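Local coordinates for cellulose binding protein (PDB 4JCW), which forms the expansin-like part of a probable endo-1,4-beta-glucanase that degrades cellulose, and here holds a chain of beta-1,4-linked glucose units between two copies of itself, at residues A111-E116 against G124-N129; R120-L125 against W156-P161; G49-V54 against R62-D67. All coordinates share one frame; numbering follows the deposited sequence.

Contact 1: A111-E116 against G124-N129. With BGC (beta-D-glucopyranose), chain C; BGC (beta-D-glucopyranose), chain B.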
loop_
_atom_site.group_PDB
_atom_site.type_symbol
_atom_site.label_atom_id
_atom_site.label_comp_id
_atom_site.label_asym_id
_atom_site.label_seq_id
_atom_site.Cartn_x
_atom_site.Cartn_y
_atom_site.Cartn_z
ATOM N N ALA A 111 19.455 -0.910 5.819
ATOM C CA ALA A 111 18.896 -2.057 5.117
ATOM C C ALA A 111 17.939 -1.590 4.032
ATOM O O ALA A 111 17.470 -0.441 4.044
ATOM C CB ALA A 111 18.205 -3.008 6.087
ATOM N N ILE A 112 17.669 -2.471 3.071
ATOM C CA ILE A 112 16.751 -2.136 1.989
ATOM C C ILE A 112 15.703 -3.228 1.827
ATOM O O ILE A 112 16.022 -4.419 1.856
ATOM C CB ILE A 112 17.505 -1.946 0.655
ATOM C CG1 ILE A 112 18.499 -0.788 0.754
ATOM C CG2 ILE A 112 16.535 -1.694 -0.483
ATOM C CD1 ILE A 112 17.862 0.573 0.830
ATOM N N ARG A 113 14.441 -2.830 1.696
ATOM C CA ARG A 113 13.387 -3.787 1.401
ATOM C C ARG A 113 12.679 -3.423 0.101
ATOM O O ARG A 113 12.221 -2.304 -0.061
ATOM C CB ARG A 113 12.371 -3.861 2.537
ATOM C CG ARG A 113 11.255 -4.841 2.245
ATOM C CD ARG A 113 10.429 -5.096 3.468
ATOM N NE ARG A 113 9.697 -3.915 3.900
ATOM C CZ ARG A 113 8.554 -3.990 4.574
ATOM N NH1 ARG A 113 8.068 -5.186 4.859
ATOM N NH2 ARG A 113 7.908 -2.894 4.956
ATOM N N VAL A 114 12.603 -4.379 -0.816
ATOM C CA VAL A 114 11.868 -4.187 -2.063
ATOM C C VAL A 114 10.393 -4.486 -1.795
ATOM O O VAL A 114 10.076 -5.467 -1.122
ATOM C CB VAL A 114 12.433 -5.107 -3.156
ATOM C CG1 VAL A 114 11.598 -5.022 -4.415
ATOM C CG2 VAL A 114 13.894 -4.736 -3.449
ATOM N N LYS A 115 9.503 -3.629 -2.299
ATOM C CA LYS A 115 8.061 -3.771 -2.061
ATOM C C LYS A 115 7.492 -5.046 -2.672
ATOM O O LYS A 115 7.910 -5.462 -3.761
ATOM C CB LYS A 115 7.289 -2.575 -2.624
ATOM C CG LYS A 115 5.879 -2.449 -2.034
ATOM C CD LYS A 115 5.166 -1.207 -2.516
ATOM C CE LYS A 115 3.806 -1.048 -1.823
ATOM N NZ LYS A 115 2.866 -2.167 -2.141
ATOM N N GLU A 116 6.548 -5.666 -1.964
ATOM C CA GLU A 116 5.766 -6.758 -2.536
ATOM C C GLU A 116 5.208 -6.291 -3.876
ATOM O O GLU A 116 4.816 -5.127 -4.018
ATOM C CB GLU A 116 4.618 -7.172 -1.602
ATOM C CG GLU A 116 5.078 -7.779 -0.293
ATOM C CD GLU A 116 5.523 -6.742 0.723
ATOM O OE1 GLU A 116 5.326 -5.528 0.474
ATOM O OE2 GLU A 116 6.075 -7.144 1.774
ATOM N N GLY A 124 9.107 -0.554 -5.782
ATOM C CA GLY A 124 9.284 0.319 -4.632
ATOM C C GLY A 124 10.446 -0.156 -3.778
ATOM O O GLY A 124 10.651 -1.361 -3.628
ATOM N N LEU A 125 11.223 0.790 -3.247
ATOM C CA LEU A 125 12.268 0.481 -2.264
ATOM C C LEU A 125 12.037 1.238 -0.952
ATOM O O LEU A 125 11.725 2.432 -0.952
ATOM C CB LEU A 125 13.655 0.858 -2.781
ATOM C CG LEU A 125 14.214 0.358 -4.103
ATOM C CD1 LEU A 125 15.669 0.772 -4.199
ATOM C CD2 LEU A 125 14.069 -1.137 -4.225
ATOM N N GLN A 126 12.226 0.548 0.166
ATOM C CA GLN A 126 12.165 1.182 1.479
ATOM C C GLN A 126 13.533 1.180 2.125
ATOM O O GLN A 126 14.189 0.141 2.190
ATOM C CB GLN A 126 11.193 0.432 2.383
ATOM C CG GLN A 126 11.193 0.882 3.829
ATOM C CD GLN A 126 10.034 0.271 4.616
ATOM O OE1 GLN A 126 9.997 -0.939 4.872
ATOM N NE2 GLN A 126 9.072 1.107 4.981
ATOM N N VAL A 127 13.955 2.353 2.596
ATOM C CA VAL A 127 15.262 2.498 3.227
ATOM C C VAL A 127 15.093 2.422 4.733
ATOM O O VAL A 127 14.379 3.233 5.334
ATOM C CB VAL A 127 15.916 3.818 2.860
ATOM C CG1 VAL A 127 17.344 3.908 3.483
ATOM C CG2 VAL A 127 15.985 3.964 1.343
ATOM N N LEU A 128 15.727 1.416 5.321
ATOM C CA LEU A 128 15.642 1.167 6.750
ATOM C C LEU A 128 16.925 1.646 7.443
ATOM O O LEU A 128 18.016 1.501 6.895
ATOM C CB LEU A 128 15.423 -0.335 6.994
ATOM C CG LEU A 128 14.149 -0.909 6.348
ATOM C CD1 LEU A 128 14.098 -2.422 6.462
ATOM C CD2 LEU A 128 12.920 -0.270 6.972
ATOM N N ASN A 129 16.777 2.208 8.643
ATOM C CA ASN A 129 17.902 2.576 9.515
ATOM C C ASN A 129 18.799 3.698 8.998
ATOM O O ASN A 129 19.988 3.729 9.323
ATOM C CB ASN A 129 18.775 1.360 9.861
ATOM C CG ASN A 129 17.956 0.140 10.254
ATOM O OD1 ASN A 129 17.039 0.228 11.066
ATOM N ND2 ASN A 129 18.288 -1.005 9.673
HETATM C C2 BGC C . 1.160 1.606 -4.903
HETATM C C3 BGC C . 0.824 0.965 -6.225
HETATM C C4 BGC C . 1.238 -0.509 -6.182
HETATM C C5 BGC C . 0.483 -1.198 -5.064
HETATM C C6 BGC C . 1.009 -2.642 -4.950
HETATM C C1 BGC C . 0.407 0.861 -3.856
HETATM O O2 BGC C . 0.705 2.972 -4.885
HETATM O O3 BGC C . 1.579 1.723 -7.165
HETATM O O4 BGC C . 0.976 -1.277 -7.389
HETATM O O5 BGC C . 0.790 -0.535 -3.827
HETATM O O6 BGC C . 2.424 -2.695 -4.682
HETATM C C2 BGC B . -0.225 0.070 0.718
HETATM C C3 BGC B . 0.633 0.185 -0.533
HETATM C C4 BGC B . 0.035 1.248 -1.421
HETATM C C5 BGC B . -0.046 2.558 -0.738
HETATM C C6 BGC B . -0.818 3.444 -1.728
HETATM C C1 BGC B . -0.196 1.462 1.386
HETATM O O2 BGC B . 0.272 -0.943 1.642
HETATM O O3 BGC B . 0.641 -1.088 -1.195
HETATM O O4 BGC B . 0.728 1.487 -2.638
HETATM O O5 BGC B . -0.798 2.423 0.468
HETATM O O6 BGC B . -1.020 4.748 -1.224
#

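Contact 2: R120-L125 against W156-P161. With BGC (beta-D-glucopyranose), chain D; BGC (beta-D-glucopyranose), chain C.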
loop_
_atom_site.group_PDB
_atom_site.type_symbol
_atom_site.label_atom_id
_atom_site.label_comp_id
_atom_site.label_asym_id
_atom_site.label_seq_id
_atom_site.Cartn_x
_atom_site.Cartn_y
_atom_site.Cartn_z
ATOM N N ARG A 120 10.895 -5.432 -12.683
ATOM C CA ARG A 120 11.640 -4.527 -13.549
ATOM C C ARG A 120 10.718 -3.481 -14.172
ATOM O O ARG A 120 11.179 -2.441 -14.626
ATOM C CB ARG A 120 12.348 -5.314 -14.651
ATOM C CG ARG A 120 11.381 -6.040 -15.584
ATOM C CD ARG A 120 12.106 -6.680 -16.750
ATOM N NE ARG A 120 12.878 -5.695 -17.503
ATOM C CZ ARG A 120 12.424 -5.047 -18.570
ATOM N NH1 ARG A 120 11.196 -5.280 -19.016
ATOM N NH2 ARG A 120 13.198 -4.167 -19.191
ATOM N N TRP A 121 9.414 -3.752 -14.187
ATOM C CA TRP A 121 8.450 -2.819 -14.770
ATOM C C TRP A 121 8.130 -1.674 -13.813
ATOM O O TRP A 121 7.945 -0.535 -14.230
ATOM C CB TRP A 121 7.158 -3.547 -15.145
ATOM C CG TRP A 121 7.359 -4.586 -16.192
ATOM C CD1 TRP A 121 7.425 -5.939 -16.007
ATOM C CD2 TRP A 121 7.539 -4.363 -17.591
ATOM N NE1 TRP A 121 7.626 -6.571 -17.209
ATOM C CE2 TRP A 121 7.699 -5.627 -18.198
ATOM C CE3 TRP A 121 7.573 -3.219 -18.393
ATOM C CZ2 TRP A 121 7.893 -5.777 -19.568
ATOM C CZ3 TRP A 121 7.766 -3.370 -19.754
ATOM C CH2 TRP A 121 7.922 -4.641 -20.328
ATOM N N TRP A 122 8.054 -1.991 -12.529
ATOM C CA TRP A 122 7.783 -0.993 -11.505
ATOM C C TRP A 122 8.210 -1.549 -10.162
ATOM O O TRP A 122 7.901 -2.695 -9.832
ATOM C CB TRP A 122 6.287 -0.661 -11.455
ATOM C CG TRP A 122 5.935 0.329 -10.391
ATOM C CD1 TRP A 122 5.863 1.684 -10.524
ATOM C CD2 TRP A 122 5.614 0.040 -9.020
ATOM N NE1 TRP A 122 5.515 2.258 -9.323
ATOM C CE2 TRP A 122 5.354 1.272 -8.385
ATOM C CE3 TRP A 122 5.511 -1.141 -8.272
ATOM C CZ2 TRP A 122 4.995 1.358 -7.036
ATOM C CZ3 TRP A 122 5.155 -1.054 -6.927
ATOM C CH2 TRP A 122 4.911 0.189 -6.324
ATOM N N ALA A 123 8.922 -0.746 -9.376
ATOM C CA ALA A 123 9.375 -1.221 -8.082
ATOM C C ALA A 123 9.316 -0.131 -7.025
ATOM O O ALA A 123 9.439 1.063 -7.332
ATOM C CB ALA A 123 10.799 -1.768 -8.188
ATOM N N GLY A 124 9.107 -0.554 -5.782
ATOM C CA GLY A 124 9.284 0.319 -4.632
ATOM C C GLY A 124 10.446 -0.156 -3.778
ATOM O O GLY A 124 10.651 -1.361 -3.628
ATOM N N LEU A 125 11.223 0.790 -3.247
ATOM C CA LEU A 125 12.268 0.481 -2.264
ATOM C C LEU A 125 12.037 1.238 -0.952
ATOM O O LEU A 125 11.725 2.432 -0.952
ATOM C CB LEU A 125 13.655 0.858 -2.781
ATOM C CG LEU A 125 14.214 0.358 -4.103
ATOM C CD1 LEU A 125 15.669 0.772 -4.199
ATOM C CD2 LEU A 125 14.069 -1.137 -4.225
ATOM N N TRP A 156 10.119 4.351 -1.867
ATOM C CA TRP A 156 10.560 5.172 -2.984
ATOM C C TRP A 156 10.314 4.357 -4.235
ATOM O O TRP A 156 10.679 3.190 -4.284
ATOM C CB TRP A 156 12.049 5.478 -2.859
ATOM C CG TRP A 156 12.369 6.352 -1.677
ATOM C CD1 TRP A 156 12.442 5.976 -0.369
ATOM C CD2 TRP A 156 12.646 7.756 -1.709
ATOM N NE1 TRP A 156 12.749 7.058 0.418
ATOM C CE2 TRP A 156 12.874 8.166 -0.381
ATOM C CE3 TRP A 156 12.710 8.708 -2.731
ATOM C CZ2 TRP A 156 13.179 9.480 -0.052
ATOM C CZ3 TRP A 156 13.016 10.018 -2.404
ATOM C CH2 TRP A 156 13.247 10.389 -1.073
ATOM N N VAL A 157 9.714 4.962 -5.251
ATOM C CA VAL A 157 9.256 4.165 -6.377
ATOM C C VAL A 157 9.804 4.603 -7.736
ATOM O O VAL A 157 10.137 5.764 -7.937
ATOM C CB VAL A 157 7.711 4.112 -6.412
ATOM C CG1 VAL A 157 7.182 3.415 -5.145
ATOM C CG2 VAL A 157 7.125 5.514 -6.561
ATOM N N THR A 158 9.880 3.650 -8.662
ATOM C CA THR A 158 10.407 3.878 -9.998
ATOM C C THR A 158 9.447 4.691 -10.854
ATOM O O THR A 158 8.274 4.341 -10.984
ATOM C CB THR A 158 10.657 2.542 -10.705
ATOM O OG1 THR A 158 9.450 1.767 -10.675
ATOM C CG2 THR A 158 11.758 1.764 -9.994
ATOM N N PRO A 159 9.946 5.783 -11.457
ATOM C CA PRO A 159 9.068 6.527 -12.368
ATOM C C PRO A 159 8.943 5.820 -13.718
ATOM O O PRO A 159 8.008 6.090 -14.468
ATOM C CB PRO A 159 9.787 7.868 -12.530
ATOM C CG PRO A 159 11.223 7.575 -12.218
ATOM C CD PRO A 159 11.196 6.504 -11.165
ATOM N N SER A 160 9.885 4.927 -14.006
ATOM C CA SER A 160 9.973 4.240 -15.290
ATOM C C SER A 160 10.603 2.865 -15.084
ATOM O O SER A 160 11.309 2.651 -14.094
ATOM C CB SER A 160 10.827 5.052 -16.268
ATOM O OG SER A 160 10.209 6.285 -16.578
ATOM N N PRO A 161 10.340 1.923 -16.010
ATOM C CA PRO A 161 10.926 0.582 -15.919
ATOM C C PRO A 161 12.445 0.633 -15.783
ATOM O O PRO A 161 13.082 1.513 -16.357
ATOM C CB PRO A 161 10.549 -0.053 -17.261
ATOM C CG PRO A 161 9.287 0.635 -17.659
ATOM C CD PRO A 161 9.445 2.054 -17.177
HETATM C C2 BGC D . 1.528 -2.151 -9.497
HETATM C C3 BGC D . 2.441 -1.947 -10.691
HETATM C C4 BGC D . 2.014 -0.683 -11.336
HETATM C C5 BGC D . 2.158 0.449 -10.326
HETATM C C6 BGC D . 1.598 1.728 -10.929
HETATM C C1 BGC D . 1.769 -1.019 -8.541
HETATM O O2 BGC D . 1.918 -3.365 -8.851
HETATM O O3 BGC D . 2.303 -3.017 -11.631
HETATM O O4 BGC D . 2.911 -0.460 -12.437
HETATM O O5 BGC D . 1.352 0.208 -9.171
HETATM O O6 BGC D . 2.324 2.049 -12.113
HETATM C C2 BGC C . 1.160 1.606 -4.903
HETATM C C3 BGC C . 0.824 0.965 -6.225
HETATM C C4 BGC C . 1.238 -0.509 -6.182
HETATM C C5 BGC C . 0.483 -1.198 -5.064
HETATM C C6 BGC C . 1.009 -2.642 -4.950
HETATM C C1 BGC C . 0.407 0.861 -3.856
HETATM O O2 BGC C . 0.705 2.972 -4.885
HETATM O O3 BGC C . 1.579 1.723 -7.165
HETATM O O4 BGC C . 0.976 -1.277 -7.389
HETATM O O5 BGC C . 0.790 -0.535 -3.827
HETATM O O6 BGC C . 2.424 -2.695 -4.682
HETATM O O HOH W 1 8.007 2.202 -13.472
HETATM O O HOH W 2 5.896 5.270 -10.055
#

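Contact 3: G49-V54 against R62-D67. With BGC (beta-D-glucopyranose), chain E.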
loop_
_atom_site.group_PDB
_atom_site.type_symbol
_atom_site.label_atom_id
_atom_site.label_comp_id
_atom_site.label_asym_id
_atom_site.label_seq_id
_atom_site.Cartn_x
_atom_site.Cartn_y
_atom_site.Cartn_z
ATOM N N GLY A 49 10.956 6.779 9.783
ATOM C CA GLY A 49 12.256 6.247 10.144
ATOM C C GLY A 49 12.993 7.082 11.178
ATOM O O GLY A 49 13.925 6.588 11.815
ATOM N N THR A 50 12.585 8.338 11.341
ATOM C CA THR A 50 13.240 9.220 12.316
ATOM C C THR A 50 12.738 8.940 13.722
ATOM O O THR A 50 11.760 8.220 13.909
ATOM C CB THR A 50 13.055 10.725 11.996
ATOM O OG1 THR A 50 11.681 11.105 12.185
ATOM C CG2 THR A 50 13.503 11.032 10.564
ATOM N N PHE A 51 13.424 9.503 14.711
ATOM C CA PHE A 51 13.066 9.309 16.112
ATOM C C PHE A 51 12.846 10.634 16.823
ATOM O O PHE A 51 13.505 11.632 16.517
ATOM C CB PHE A 51 14.181 8.556 16.845
ATOM C CG PHE A 51 14.329 7.123 16.421
ATOM C CD1 PHE A 51 13.765 6.102 17.176
ATOM C CD2 PHE A 51 15.031 6.797 15.271
ATOM C CE1 PHE A 51 13.902 4.783 16.795
ATOM C CE2 PHE A 51 15.171 5.473 14.879
ATOM C CZ PHE A 51 14.605 4.465 15.643
ATOM N N LEU A 52 11.950 10.626 17.804
ATOM C CA LEU A 52 11.749 11.777 18.668
ATOM C C LEU A 52 12.116 11.406 20.096
ATOM O O LEU A 52 11.744 10.333 20.581
ATOM C CB LEU A 52 10.272 12.205 18.641
ATOM C CG LEU A 52 9.570 12.325 17.283
ATOM C CD1 LEU A 52 8.118 12.752 17.485
ATOM C CD2 LEU A 52 10.310 13.323 16.388
ATOM N N ASP A 53 12.861 12.285 20.765
ATOM C CA ASP A 53 12.963 12.223 22.218
ATOM C C ASP A 53 11.833 13.054 22.802
ATOM O O ASP A 53 11.742 14.260 22.556
ATOM C CB ASP A 53 14.314 12.739 22.717
ATOM C CG ASP A 53 15.424 11.720 22.544
ATOM O OD1 ASP A 53 15.114 10.506 22.487
ATOM O OD2 ASP A 53 16.602 12.137 22.478
ATOM N N VAL A 54 10.983 12.405 23.586
ATOM C CA VAL A 54 9.783 13.036 24.111
ATOM C C VAL A 54 9.849 13.127 25.638
ATOM O O VAL A 54 10.063 12.132 26.316
ATOM C CB VAL A 54 8.530 12.232 23.683
ATOM C CG1 VAL A 54 7.262 12.987 24.048
ATOM C CG2 VAL A 54 8.565 11.971 22.176
ATOM N N ARG A 62 12.236 7.642 23.955
ATOM C CA ARG A 62 12.443 7.798 22.516
ATOM C C ARG A 62 11.391 6.997 21.747
ATOM O O ARG A 62 11.097 5.860 22.094
ATOM C CB ARG A 62 13.852 7.348 22.123
ATOM C CG ARG A 62 14.133 7.385 20.623
ATOM C CD ARG A 62 15.623 7.231 20.348
ATOM N NE ARG A 62 16.388 8.306 20.977
ATOM C CZ ARG A 62 17.702 8.474 20.855
ATOM N NH1 ARG A 62 18.429 7.632 20.126
ATOM N NH2 ARG A 62 18.294 9.487 21.475
ATOM N N VAL A 63 10.803 7.599 20.721
ATOM C CA VAL A 63 9.824 6.891 19.911
ATOM C C VAL A 63 10.188 6.983 18.435
ATOM O O VAL A 63 10.731 7.990 17.985
ATOM C CB VAL A 63 8.381 7.413 20.152
ATOM C CG1 VAL A 63 7.942 7.102 21.570
ATOM C CG2 VAL A 63 8.298 8.906 19.900
ATOM N N GLN A 64 9.909 5.921 17.693
ATOM C CA GLN A 64 10.110 5.938 16.255
ATOM C C GLN A 64 8.892 6.529 15.565
ATOM O O GLN A 64 7.757 6.182 15.899
ATOM C CB GLN A 64 10.350 4.529 15.726
ATOM C CG GLN A 64 10.873 4.522 14.289
ATOM C CD GLN A 64 11.343 3.151 13.823
ATOM O OE1 GLN A 64 11.180 2.153 14.518
ATOM N NE2 GLN A 64 11.909 3.101 12.626
ATOM N N VAL A 65 9.121 7.427 14.617
ATOM C CA VAL A 65 8.021 7.940 13.824
ATOM C C VAL A 65 7.581 6.830 12.879
ATOM O O VAL A 65 8.353 6.370 12.026
ATOM C CB VAL A 65 8.398 9.192 13.044
ATOM C CG1 VAL A 65 7.214 9.651 12.196
ATOM C CG2 VAL A 65 8.827 10.296 14.011
ATOM N N ALA A 66 6.336 6.405 13.057
ATOM C CA ALA A 66 5.816 5.208 12.414
ATOM C C ALA A 66 4.615 5.487 11.528
ATOM O O ALA A 66 4.284 4.684 10.658
ATOM C CB ALA A 66 5.422 4.194 13.469
ATOM N N ASP A 67 3.969 6.627 11.742
ATOM C CA ASP A 67 2.588 6.766 11.305
ATOM C C ASP A 67 2.200 8.238 11.176
ATOM O O ASP A 67 2.935 9.132 11.605
ATOM C CB ASP A 67 1.701 6.066 12.349
ATOM C CG ASP A 67 0.371 5.575 11.793
ATOM O OD1 ASP A 67 0.059 5.785 10.597
ATOM O OD2 ASP A 67 -0.385 4.957 12.585
HETATM C C2 BGC E . -2.771 3.851 10.138
HETATM C C3 BGC E . -2.028 4.046 8.837
HETATM C C4 BGC E . -2.997 4.722 7.851
HETATM C C5 BGC E . -3.395 6.029 8.456
HETATM C C6 BGC E . -4.467 6.675 7.575
HETATM C C1 BGC E . -3.221 5.211 10.667
HETATM O O1 BGC E . -3.879 5.096 11.934
HETATM O O2 BGC E . -1.911 3.243 11.115
HETATM O O3 BGC E . -1.678 2.731 8.394
HETATM O O4 BGC E . -2.480 5.016 6.516
HETATM O O5 BGC E . -4.082 5.831 9.696
HETATM O O6 BGC E . -4.898 7.914 8.129
#

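Contact 1: A111-E116 against G124-N129
Arg113 and Gln126 run side by side across the beta hairpin of strands 111-114 and 124-128, in the Expansin C-terminal domain. Their guanidinium and amide planes differ by only 10°. Both side chains start out with CG anti to the backbone N, and Arg113 then bends at chi3 (66°), which brings its N-H edge round to the amide. NH2 of Arg113 reaches OE1 of Gln126 at 2.9 Å, and NE adds a weak bond to the same oxygen. The pair also ties the two domains together, because NH2 of Arg113 binds Ile18 O and NE2 of Gln126 binds Ser24 O in the preceding domain.

On the sheet face carrying Val114 and Leu125, the packing is tight: Val114 CG2 meets Leu125 CD2 at 3.7 Å. Farther along, CD1 of Ile112 lies 3.9 Å from CG2 of Val127, beside Leu181 and Leu184.

The looser side is at Leu128 and Asn129, both partly exposed. Ala111 itself is buried and exchanges two backbone bonds with Leu128, while ND2 of Asn129 is hydrogen-bonded to Thr109 O.

At the other end, Gly124 O takes the backbone N-H of Lys115. The lysine chain stretches from there to the sugars, where NZ donates to O6 (2.6 Å) and O5 (3.1 Å) of the chain C glucose and to O3 of the chain B glucose (2.6 Å).

Contact 2: R120-L125 against W156-P161
Thr158 uses its side chain where a strand would use its backbone: OG1 accepts the N-H of Ala123 at 2.9 Å, in a nearly straight bond. This happens just where antiparallel strands 124-128 and 156-157 of the expansin C-terminal beta-sheet give way to loops. With chi1 at 54°, OG1 sits between the threonine's own N and carbonyl carbon, facing Ala123. The N-H of Thr158 is returned to Ala123 O, so the two residues hold each other by a pair of bonds.

Next along, Gly124 faces Val157 closely, and its CA comes within 3.2 Å of Trp156 O in a CA-H...O contact. Leu125 and Trp156 then exchange two backbone bonds, while the Trp156 indole packs on Ile134 and Val137.

Trp122 has CG anti to the backbone N (chi1 178°), which lays the indole over Gly124 and beside Val157, whose CG1 is 3.5 Å from CZ2 of Trp122. The opposite face carries sugar, with C5 of the chain D glucose 3.6 Å above the ring plane. Flat aromatic side chains form the cellulose-binding platform of expansins, and the glucose lying over this ring is consistent with such a role; Tyr153 neighbours Trp122.

At the outer end Pro161 packs against the backbone of Arg120 and Trp121, its CA 3.3 Å from Arg120 O. A water in the plane of the Trp122 ring accepts from NE1 of Trp122 at 3.1 Å and donates to Thr158 O at 2.7 Å.

Contact 3: G49-V54 against R62-D67
Arg62 leaves its strand with CG anti to the backbone N (chi1 176°) and turns at chi3 (-60°), which swings its N-H edge onto Asp53; the aspartate in turn sets CG anti to its carbonyl carbon and tips its carboxylate toward Arg62. NE of Arg62 then reaches OD1 of Asp53 at 3.0 Å, almost straight. It comes from the syn side, tilted 25° from the carboxylate plane, while OD1 lies in the guanidinium plane. NH2 adds two weaker bonds, to OD2 and OD1.

The salt bridge spans the antiparallel hairpin of strands 51-56 and 59-68, in the double-psi beta-barrel domain, related to that of lytic transglycosylases. Phe51 lies on the same face of the sheet. The bent arginine chain passes its ring, CG of Arg62 standing 3.7 Å from CD1 of Phe51, while CG of Gln64 makes a CH-pi contact over one ring face at 4.2 Å from the centroid.

The other face is largely apolar between these strands. Leu52 CG meets Val65 CG2 at 3.9 Å, and CG2 of Val54 meets CG2 of Val63 at 3.8 Å, with Val35, Tyr99 and Leu87 close by. Backbone bonds of Leu52 with Val63, and from Val65 N to Thr50 O, hold the register.

The hairpin is thus joined by charge on one face and aliphatic packing on the other. The same strand runs on to Asp67, where Asn22 N bonds OD1 and OD2 accepts a hydrogen bond from the O2 hydroxyl of the chain E glucose at 2.7 Å, which implies that its carboxylate is held while it binds sugar.

Contacts 1 and 2 lie along the two edges of strand 124-128, which pairs with 111-114 on one side and 156-157 on the other; they share Gly124 and Leu125, and their centres are about 12 Å apart. They touch through Lys115 CD and Trp122 CH2, 4.1 Å apart, and both reach the chain C glucose. Contact 3 belongs to the preceding domain. Its centre is about 18 Å from that of contact 1 and about 27 Å from that of contact 2, with nearest atoms about 6 Å and 10 Å away. The bound oligosaccharide connects the two domains, running past Trp122 and Lys115 to Asp67. The second subunit also grips it, through its own Lys115 and Asp67.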